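Local structure of DNA endonuclease I-CeuI (Chlamydomonas eugametos, 2EX5) at a contact of chain A with DNA and the interface of chains B and A. The protein cuts DNA as a homodimeric LAGLIDADG homing endonuclease, recognising a long degenerate target and making a staggered break that lets its group I intron spread. Residues are numbered along the deposited sequence; one frame, centred on the assembly and turned at random. Chains: chain A/B, DNA endonuclease I-CeuI.

Contact 1: a contact of chain A with DNA. Residues chain A 20-21, 24, 110. With nucleotides of chain C.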
ATOM      1  N   ASN A  20       4.763 -16.654 -19.050  1.00 45.46           N
ATOM      2  CA  ASN A  20       3.417 -16.850 -18.621  1.00 44.60           C
ATOM      3  C   ASN A  20       2.793 -17.836 -19.568  1.00 44.87           C
ATOM      4  O   ASN A  20       1.848 -18.533 -19.197  1.00 44.48           O
ATOM      5  CB  ASN A  20       2.637 -15.523 -18.745  1.00 43.71           C
ATOM      6  CG  ASN A  20       2.630 -14.698 -17.427  1.00 43.56           C
ATOM      7  OD1 ASN A  20       2.424 -15.239 -16.324  1.00 43.15           O
ATOM      8  ND2 ASN A  20       2.884 -13.380 -17.558  1.00 42.86           N
ATOM      9  N   ASP A  21       3.258 -17.832 -20.819  1.00 44.61           N
ATOM     10  CA  ASP A  21       2.718 -18.751 -21.833  1.00 44.61           C
ATOM     11  C   ASP A  21       3.228 -20.156 -21.626  1.00 43.32           C
ATOM     12  O   ASP A  21       2.529 -21.133 -21.827  1.00 43.60           O
ATOM     13  CB  ASP A  21       3.106 -18.292 -23.207  1.00 45.93           C
ATOM     14  CG  ASP A  21       2.377 -19.024 -24.265  1.00 48.12           C
ATOM     15  OD1 ASP A  21       1.122 -19.183 -24.198  1.00 48.58           O
ATOM     16  OD2 ASP A  21       3.078 -19.418 -25.200  1.00 50.83           O
ATOM     17  N   LYS A  24       1.487 -21.833 -18.556  1.00 38.34           N
ATOM     18  CA  LYS A  24       0.145 -22.229 -19.032  1.00 37.87           C
ATOM     19  C   LYS A  24       0.203 -23.676 -19.622  1.00 37.30           C
ATOM     20  O   LYS A  24      -0.588 -24.571 -19.258  1.00 35.72           O
ATOM     21  CB  LYS A  24      -0.330 -21.176 -20.046  1.00 38.25           C
ATOM     22  CG  LYS A  24      -1.764 -21.343 -20.604  1.00 42.23           C
ATOM     23  CD  LYS A  24      -1.881 -20.583 -21.952  1.00 46.03           C
ATOM     24  CE  LYS A  24      -3.389 -20.396 -22.381  1.00 48.10           C
ATOM     25  NZ  LYS A  24      -3.720 -19.907 -23.852  1.00 49.15           N
ATOM     26  N   ARG A 110       1.584 -10.100 -14.349  1.00 37.17           N
ATOM     27  CA  ARG A 110       1.583  -9.419 -15.673  1.00 38.13           C
ATOM     28  C   ARG A 110       1.953  -7.918 -15.599  1.00 38.44           C
ATOM     29  O   ARG A 110       1.911  -7.320 -14.557  1.00 39.00           O
ATOM     30  CB  ARG A 110       0.207  -9.522 -16.332  1.00 36.23           C
ATOM     31  CG  ARG A 110      -0.240 -10.962 -16.624  1.00 39.86           C
ATOM     32  CD  ARG A 110      -1.419 -11.095 -17.594  1.00 42.44           C
ATOM     33  NE  ARG A 110      -1.629 -12.521 -17.690  1.00 46.44           N
ATOM     34  CZ  ARG A 110      -2.476 -13.176 -16.923  1.00 47.17           C
ATOM     35  NH1 ARG A 110      -3.267 -12.488 -16.098  1.00 47.29           N
ATOM     36  NH2 ARG A 110      -2.565 -14.499 -17.003  1.00 46.56           N
TER
ATOM     37  P    DG C   6      -5.120 -20.383 -16.623  1.00 50.27           P
ATOM     38  OP1  DG C   6      -3.980 -21.325 -16.867  1.00 49.25           O
ATOM     39  OP2  DG C   6      -5.340 -19.850 -15.264  1.00 48.76           O
ATOM     40  O5'  DG C   6      -5.089 -19.190 -17.701  1.00 50.79           O
ATOM     41  C5'  DG C   6      -4.689 -19.525 -19.031  1.00 50.97           C
ATOM     42  C4'  DG C   6      -4.674 -18.267 -19.836  1.00 50.03           C
ATOM     43  O4'  DG C   6      -6.023 -17.756 -19.866  1.00 50.67           O
ATOM     44  C3'  DG C   6      -3.760 -17.180 -19.289  1.00 49.57           C
ATOM     45  O3'  DG C   6      -2.902 -17.000 -20.380  1.00 49.39           O
ATOM     46  C2'  DG C   6      -4.707 -16.005 -19.075  1.00 49.72           C
ATOM     47  C1'  DG C   6      -5.917 -16.332 -19.940  1.00 49.50           C
ATOM     48  N9   DG C   6      -7.191 -15.790 -19.450  1.00 48.27           N
ATOM     49  C8   DG C   6      -7.745 -15.939 -18.181  1.00 48.07           C
ATOM     50  N7   DG C   6      -8.904 -15.350 -18.022  1.00 48.03           N
ATOM     51  C5   DG C   6      -9.142 -14.772 -19.315  1.00 48.89           C
ATOM     52  C6   DG C   6     -10.217 -13.999 -19.858  1.00 48.48           C
ATOM     53  O6   DG C   6     -11.271 -13.621 -19.349  1.00 49.58           O
ATOM     54  N1   DG C   6     -10.056 -13.675 -21.176  1.00 47.48           N
ATOM     55  C2   DG C   6      -8.997 -13.999 -21.975  1.00 48.71           C
ATOM     56  N2   DG C   6      -9.017 -13.545 -23.279  1.00 47.12           N
ATOM     57  N3   DG C   6      -7.975 -14.680 -21.492  1.00 48.49           N
ATOM     58  C4   DG C   6      -8.102 -15.050 -20.183  1.00 48.54           C
ATOM     59  P    DC C   7      -1.474 -16.289 -20.296  1.00 51.82           P
ATOM     60  OP1  DC C   7      -0.539 -16.791 -21.319  1.00 51.95           O
ATOM     61  OP2  DC C   7      -1.028 -16.305 -18.864  1.00 51.08           O
ATOM     62  O5'  DC C   7      -1.900 -14.827 -20.823  1.00 52.76           O
ATOM     63  C5'  DC C   7      -2.596 -14.730 -22.101  1.00 51.88           C
ATOM     64  C4'  DC C   7      -3.358 -13.441 -22.228  1.00 51.72           C
ATOM     65  O4'  DC C   7      -4.517 -13.412 -21.397  1.00 49.77           O
ATOM     66  C3'  DC C   7      -2.583 -12.164 -21.885  1.00 53.07           C
ATOM     67  O3'  DC C   7      -2.390 -11.586 -23.196  1.00 55.01           O
ATOM     68  C2'  DC C   7      -3.489 -11.352 -20.939  1.00 49.22           C
ATOM     69  C1'  DC C   7      -4.822 -12.054 -21.230  1.00 47.19           C
ATOM     70  N1   DC C   7      -5.873 -11.986 -20.215  1.00 45.53           N
ATOM     71  C2   DC C   7      -7.119 -11.441 -20.636  1.00 46.70           C
ATOM     72  O2   DC C   7      -7.207 -11.106 -21.832  1.00 49.07           O
ATOM     73  N3   DC C   7      -8.187 -11.324 -19.768  1.00 45.51           N
ATOM     74  C4   DC C   7      -7.987 -11.728 -18.463  1.00 45.28           C
ATOM     75  N4   DC C   7      -9.019 -11.614 -17.562  1.00 43.94           N
ATOM     76  C5   DC C   7      -6.707 -12.266 -18.038  1.00 43.05           C
ATOM     77  C6   DC C   7      -5.680 -12.388 -18.915  1.00 42.55           C
ATOM     78  P    DT C   8      -1.282 -10.481 -23.527  1.00 58.24           P
ATOM     79  OP1  DT C   8      -0.663 -10.782 -24.878  1.00 57.55           O
ATOM     80  OP2  DT C   8      -0.373 -10.246 -22.358  1.00 57.09           O
ATOM     81  O5'  DT C   8      -2.331  -9.261 -23.678  1.00 57.07           O
ATOM     82  C5'  DT C   8      -3.474  -9.335 -24.468  1.00 56.78           C
ATOM     83  C4'  DT C   8      -4.355  -8.130 -24.163  1.00 55.29           C
ATOM     84  O4'  DT C   8      -5.243  -8.444 -23.059  1.00 53.73           O
ATOM     85  C3'  DT C   8      -3.691  -6.795 -23.793  1.00 54.23           C
ATOM     86  O3'  DT C   8      -3.981  -5.857 -24.819  1.00 56.80           O
ATOM     87  C2'  DT C   8      -4.406  -6.409 -22.502  1.00 52.12           C
ATOM     88  C1'  DT C   8      -5.693  -7.211 -22.559  1.00 50.72           C
ATOM     89  N1   DT C   8      -6.271  -7.556 -21.224  1.00 48.24           N
ATOM     90  C2   DT C   8      -7.572  -7.266 -20.858  1.00 46.33           C
ATOM     91  O2   DT C   8      -8.347  -6.738 -21.579  1.00 46.99           O
ATOM     92  N3   DT C   8      -7.948  -7.617 -19.591  1.00 45.99           N
ATOM     93  C4   DT C   8      -7.111  -8.270 -18.659  1.00 45.57           C
ATOM     94  O4   DT C   8      -7.551  -8.549 -17.537  1.00 44.75           O
ATOM     95  C5   DT C   8      -5.767  -8.536 -19.125  1.00 45.92           C
ATOM     96  C7   DT C   8      -4.538  -8.732 -18.227  1.00 46.53           C
ATOM     97  C6   DT C   8      -5.449  -8.159 -20.363  1.00 45.59           C
TER
HETATM   98  O   HOH W   1      -0.090 -18.205 -17.583  1.00 28.78           O

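Contact 2: the interface of chains B and A. Residues chain B 60, 144-146, 149; chain A 89, 92-93, 95-96.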
ATOM      1  N   GLU B  60       6.019  -0.752   3.924  1.00 26.89           N
ATOM      2  CA  GLU B  60       6.557  -1.011   2.589  1.00 29.38           C
ATOM      3  C   GLU B  60       5.539  -0.581   1.530  1.00 30.81           C
ATOM      4  O   GLU B  60       5.908  -0.054   0.535  1.00 30.16           O
ATOM      5  CB  GLU B  60       6.985  -2.468   2.417  1.00 27.82           C
ATOM      6  CG  GLU B  60       7.390  -2.931   1.061  1.00 27.46           C
ATOM      7  CD  GLU B  60       8.828  -2.630   0.749  1.00 30.64           C
ATOM      8  OE1 GLU B  60       9.225  -2.983  -0.415  1.00 31.13           O
ATOM      9  OE2 GLU B  60       9.523  -2.011   1.640  1.00 28.58           O
ATOM     10  N   PHE B 144      12.802  -7.808   4.077  1.00 35.12           N
ATOM     11  CA  PHE B 144      11.810  -8.179   3.068  1.00 35.00           C
ATOM     12  C   PHE B 144      11.589  -7.071   2.043  1.00 34.24           C
ATOM     13  O   PHE B 144      10.740  -7.171   1.174  1.00 36.62           O
ATOM     14  CB  PHE B 144      10.487  -8.539   3.777  1.00 36.09           C
ATOM     15  CG  PHE B 144      10.660  -9.277   5.095  1.00 37.63           C
ATOM     16  CD1 PHE B 144      10.843 -10.666   5.137  1.00 38.28           C
ATOM     17  CD2 PHE B 144      10.661  -8.598   6.289  1.00 39.30           C
ATOM     18  CE1 PHE B 144      10.953 -11.377   6.371  1.00 37.57           C
ATOM     19  CE2 PHE B 144      10.795  -9.298   7.530  1.00 39.40           C
ATOM     20  CZ  PHE B 144      10.902 -10.683   7.541  1.00 37.78           C
ATOM     21  N   SER B 145      12.333  -5.994   2.127  1.00 33.15           N
ATOM     22  CA  SER B 145      12.085  -4.874   1.296  1.00 33.47           C
ATOM     23  C   SER B 145      12.736  -4.974  -0.101  1.00 33.30           C
ATOM     24  O   SER B 145      13.683  -5.724  -0.321  1.00 30.77           O
ATOM     25  CB  SER B 145      12.594  -3.621   2.031  1.00 34.19           C
ATOM     26  OG  SER B 145      11.952  -2.468   1.562  1.00 36.74           O
ATOM     27  N   SER B 146      12.197  -4.202  -1.039  1.00 32.43           N
ATOM     28  CA  SER B 146      12.748  -4.099  -2.425  1.00 33.16           C
ATOM     29  C   SER B 146      14.065  -3.376  -2.382  1.00 32.23           C
ATOM     30  O   SER B 146      14.301  -2.583  -1.482  1.00 33.29           O
ATOM     31  CB  SER B 146      11.766  -3.360  -3.393  1.00 31.44           C
ATOM     32  OG  SER B 146      11.782  -1.960  -3.102  1.00 31.56           O
ATOM     33  N   LYS B 149      13.817   0.440  -1.882  1.00 29.15           N
ATOM     34  CA  LYS B 149      13.274   1.024  -0.626  1.00 31.74           C
ATOM     35  C   LYS B 149      14.379   0.924   0.399  1.00 30.12           C
ATOM     36  O   LYS B 149      14.564   1.844   1.127  1.00 30.45           O
ATOM     37  CB  LYS B 149      11.954   0.324  -0.126  1.00 32.29           C
ATOM     38  CG  LYS B 149      10.583   1.030  -0.320  1.00 35.71           C
ATOM     39  CD  LYS B 149      10.327   1.573  -1.662  1.00 38.10           C
ATOM     40  CE  LYS B 149       9.388   2.800  -1.611  1.00 37.86           C
ATOM     41  NZ  LYS B 149       7.969   2.442  -1.443  1.00 37.26           N
TER
ATOM     42  N   ARG A  89       1.923  -3.377  -8.163  1.00 33.12           N
ATOM     43  CA  ARG A  89       3.142  -2.823  -7.646  1.00 31.89           C
ATOM     44  C   ARG A  89       3.984  -2.464  -8.874  1.00 31.51           C
ATOM     45  O   ARG A  89       3.975  -3.191  -9.803  1.00 29.02           O
ATOM     46  CB  ARG A  89       3.881  -3.863  -6.789  1.00 31.89           C
ATOM     47  CG  ARG A  89       5.090  -3.343  -6.076  1.00 33.17           C
ATOM     48  CD  ARG A  89       4.637  -2.873  -4.703  1.00 32.52           C
ATOM     49  NE  ARG A  89       5.715  -2.335  -3.883  1.00 35.23           N
ATOM     50  CZ  ARG A  89       5.542  -1.296  -3.044  1.00 37.81           C
ATOM     51  NH1 ARG A  89       4.311  -0.690  -2.918  1.00 38.27           N
ATOM     52  NH2 ARG A  89       6.586  -0.844  -2.340  1.00 34.00           N
ATOM     53  N   ASN A  92      10.133  -1.983  -9.711  1.00 32.09           N
ATOM     54  CA  ASN A  92      11.053  -1.817  -8.555  1.00 31.18           C
ATOM     55  C   ASN A  92      10.678  -2.591  -7.326  1.00 30.46           C
ATOM     56  O   ASN A  92      11.628  -2.995  -6.564  1.00 29.34           O
ATOM     57  CB  ASN A  92      11.228  -0.328  -8.201  1.00 32.35           C
ATOM     58  CG  ASN A  92      11.782   0.446  -9.371  1.00 35.86           C
ATOM     59  OD1 ASN A  92      12.045  -0.162 -10.440  1.00 36.00           O
ATOM     60  ND2 ASN A  92      11.970   1.754  -9.206  1.00 33.48           N
ATOM     61  N   GLY A  93       9.358  -2.839  -7.160  1.00 26.18           N
ATOM     62  CA  GLY A  93       8.839  -3.587  -5.962  1.00 26.41           C
ATOM     63  C   GLY A  93       8.453  -5.046  -6.181  1.00 27.97           C
ATOM     64  O   GLY A  93       7.795  -5.634  -5.332  1.00 27.10           O
ATOM     65  N   LYS A  95       9.903  -7.830  -5.868  1.00 30.46           N
ATOM     66  CA  LYS A  95      10.351  -8.756  -4.868  1.00 32.56           C
ATOM     67  C   LYS A  95       9.205  -9.169  -4.003  1.00 32.86           C
ATOM     68  O   LYS A  95       9.151 -10.314  -3.635  1.00 33.65           O
ATOM     69  CB  LYS A  95      11.369  -8.042  -3.998  1.00 34.83           C
ATOM     70  CG  LYS A  95      12.313  -8.945  -3.374  1.00 39.53           C
ATOM     71  CD  LYS A  95      12.647  -8.426  -2.007  1.00 41.14           C
ATOM     72  CE  LYS A  95      13.762  -9.193  -1.428  1.00 42.46           C
ATOM     73  NZ  LYS A  95      14.375  -8.263  -0.495  1.00 43.04           N
ATOM     74  N   VAL A  96       8.283  -8.249  -3.680  1.00 32.12           N
ATOM     75  CA  VAL A  96       7.215  -8.510  -2.696  1.00 31.03           C
ATOM     76  C   VAL A  96       6.055  -9.263  -3.362  1.00 31.69           C
ATOM     77  O   VAL A  96       5.333 -10.068  -2.715  1.00 30.99           O
ATOM     78  CB  VAL A  96       6.774  -7.186  -2.013  1.00 31.68           C
ATOM     79  CG1 VAL A  96       5.751  -7.434  -0.907  1.00 33.05           C
ATOM     80  CG2 VAL A  96       8.004  -6.449  -1.403  1.00 31.19           C
TER
HETATM   81  O   HOH W   2       8.008  -3.298  -2.659  1.00 34.03           O

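Contact 1: a contact of chain A with DNA
Strand 108-111 and helix 10-26 of chain A meet on the phosphate of DC7, a worked example of backbone recognition by a homing endonuclease. A:Arg110, in the strand, does most of the work. Its CG stands anti to the carbonyl carbon (chi1 -62°), beside the backbone N, and from CG to NE the chain runs extended, so that CB and CG serve as a stem. CD is the first atom to meet the DNA, close to both the sugar C2' of DC7 and the methyl C7 of DT8, the latter at 4.0 Å. NE runs alongside the DC7 backbone, near the ester oxygen O5' and the sugar C2'. About the CD-NE bond the chain turns (chi4 93°), which lays one face of the guanidinium over C6 of the DC7 base, offset toward the rim, while NH1 comes to 3.7 Å from that same C6. NH2, the far tip, gives a nearly straight hydrogen bond, also a salt bridge, to the DC7 phosphate oxygen OP2 at 3.0 Å; the oxygen sits at the edge of the guanidinium, in its plane. OP2 is also met by water 1, 2.5 Å away, which is also 2.5 Å from the backbone O of A:Asn20 in helix 10-26. One turn on, A:Lys24, with CG anti to the backbone N (chi1 -176°) and an extended chain, lays its methylenes along the DG6 sugar, CE reaching C4' at 3.6 Å. An alanine at A:Arg110 would remove the guanidinium and would probably cost both the charged grip on OP2 and the contact of the guanidinium face with C6 of DC7. Because the bases of DG6, DC7 and DT8 are paired, the site fastens the protein to the backbone of paired duplex, and it is likely to help set the register in which the long target is read.

Contact 2: the interface of chains B and A
The helix 49-62 of chain B, which carries the LAGLIDADG motif of the family, ends beside the loop residues 144-146 and meets the strand end and following helix of chain A at the dimer interface. B:Glu60 is the hub. Its CG lies anti to the backbone N (chi1 172°) and the chain bends at chi2 (84°), bringing the carboxylate toward its own loop. There OE2 accepts the hydroxyl OG of B:Ser145 at 2.5 Å and OE1 accepts the backbone N of B:Ser146, both donors standing above the carboxylate plane. The loop thus fixes the rotation of the acid that faces the partner. From chain A comes A:Arg89, an engineered residue in place of the natural glutamine, its chain bent at chi2 and crossing B:Glu60 at about a right angle. The carboxylate and guanidinium planes lie 39° apart, and the salt bridge from NH2 to OE1 is long, 3.9 Å. Water 2 fills in: it lies 2.6 Å from OE1 and also contacts NE and NH2 of the arginine. NH2 makes a weak hydrogen bond to the backbone O of B:Glu60 as well. Tip to tip with this guanidinium stands NZ of B:Lys149, 3.7 Å from NH2; it would carry the same charge as the engineered arginine if both are protonated, which the nearby carboxylate may partly offset. On the other flank A:Lys95, CG anti to the backbone N, carries NZ to the backbone O of B:Ser145 at 2.6 Å, approaching above the carbonyl plane. Between the two long side chains A:Val96 points CG2 at OE1 of B:Glu60, 3.8 Å away, and also meets the backbone O of B:Phe144. B:Ser146 adds an apolar touch, CB to CA of A:Gly93 at 3.9 Å. Repeated by the two-fold, the A:Lys95 bond, the packing of A:Val96 and A:Gly93 and the serines holding B:Glu60 brace the loop of one subunit of the homodimer against the helix start of the other; the arginine contacts belong to the engineered form.

About 22 Å separates the centres of contact 1 and contact 2, and they have no residue in common. Chain A joins them: the strand 79-90 and helix 94-104 that supply its side of contact 2 are followed directly in sequence by strand 108-111, which brings its arginine to the DNA in contact 1. The first holds a subunit to the duplex, the second holds the subunits to each other. Since both recur in the other subunit, the dimer joint is likely to govern how the two DNA-binding surfaces are placed along one target, giving a symmetric scaffold from which an asymmetric sequence can be read.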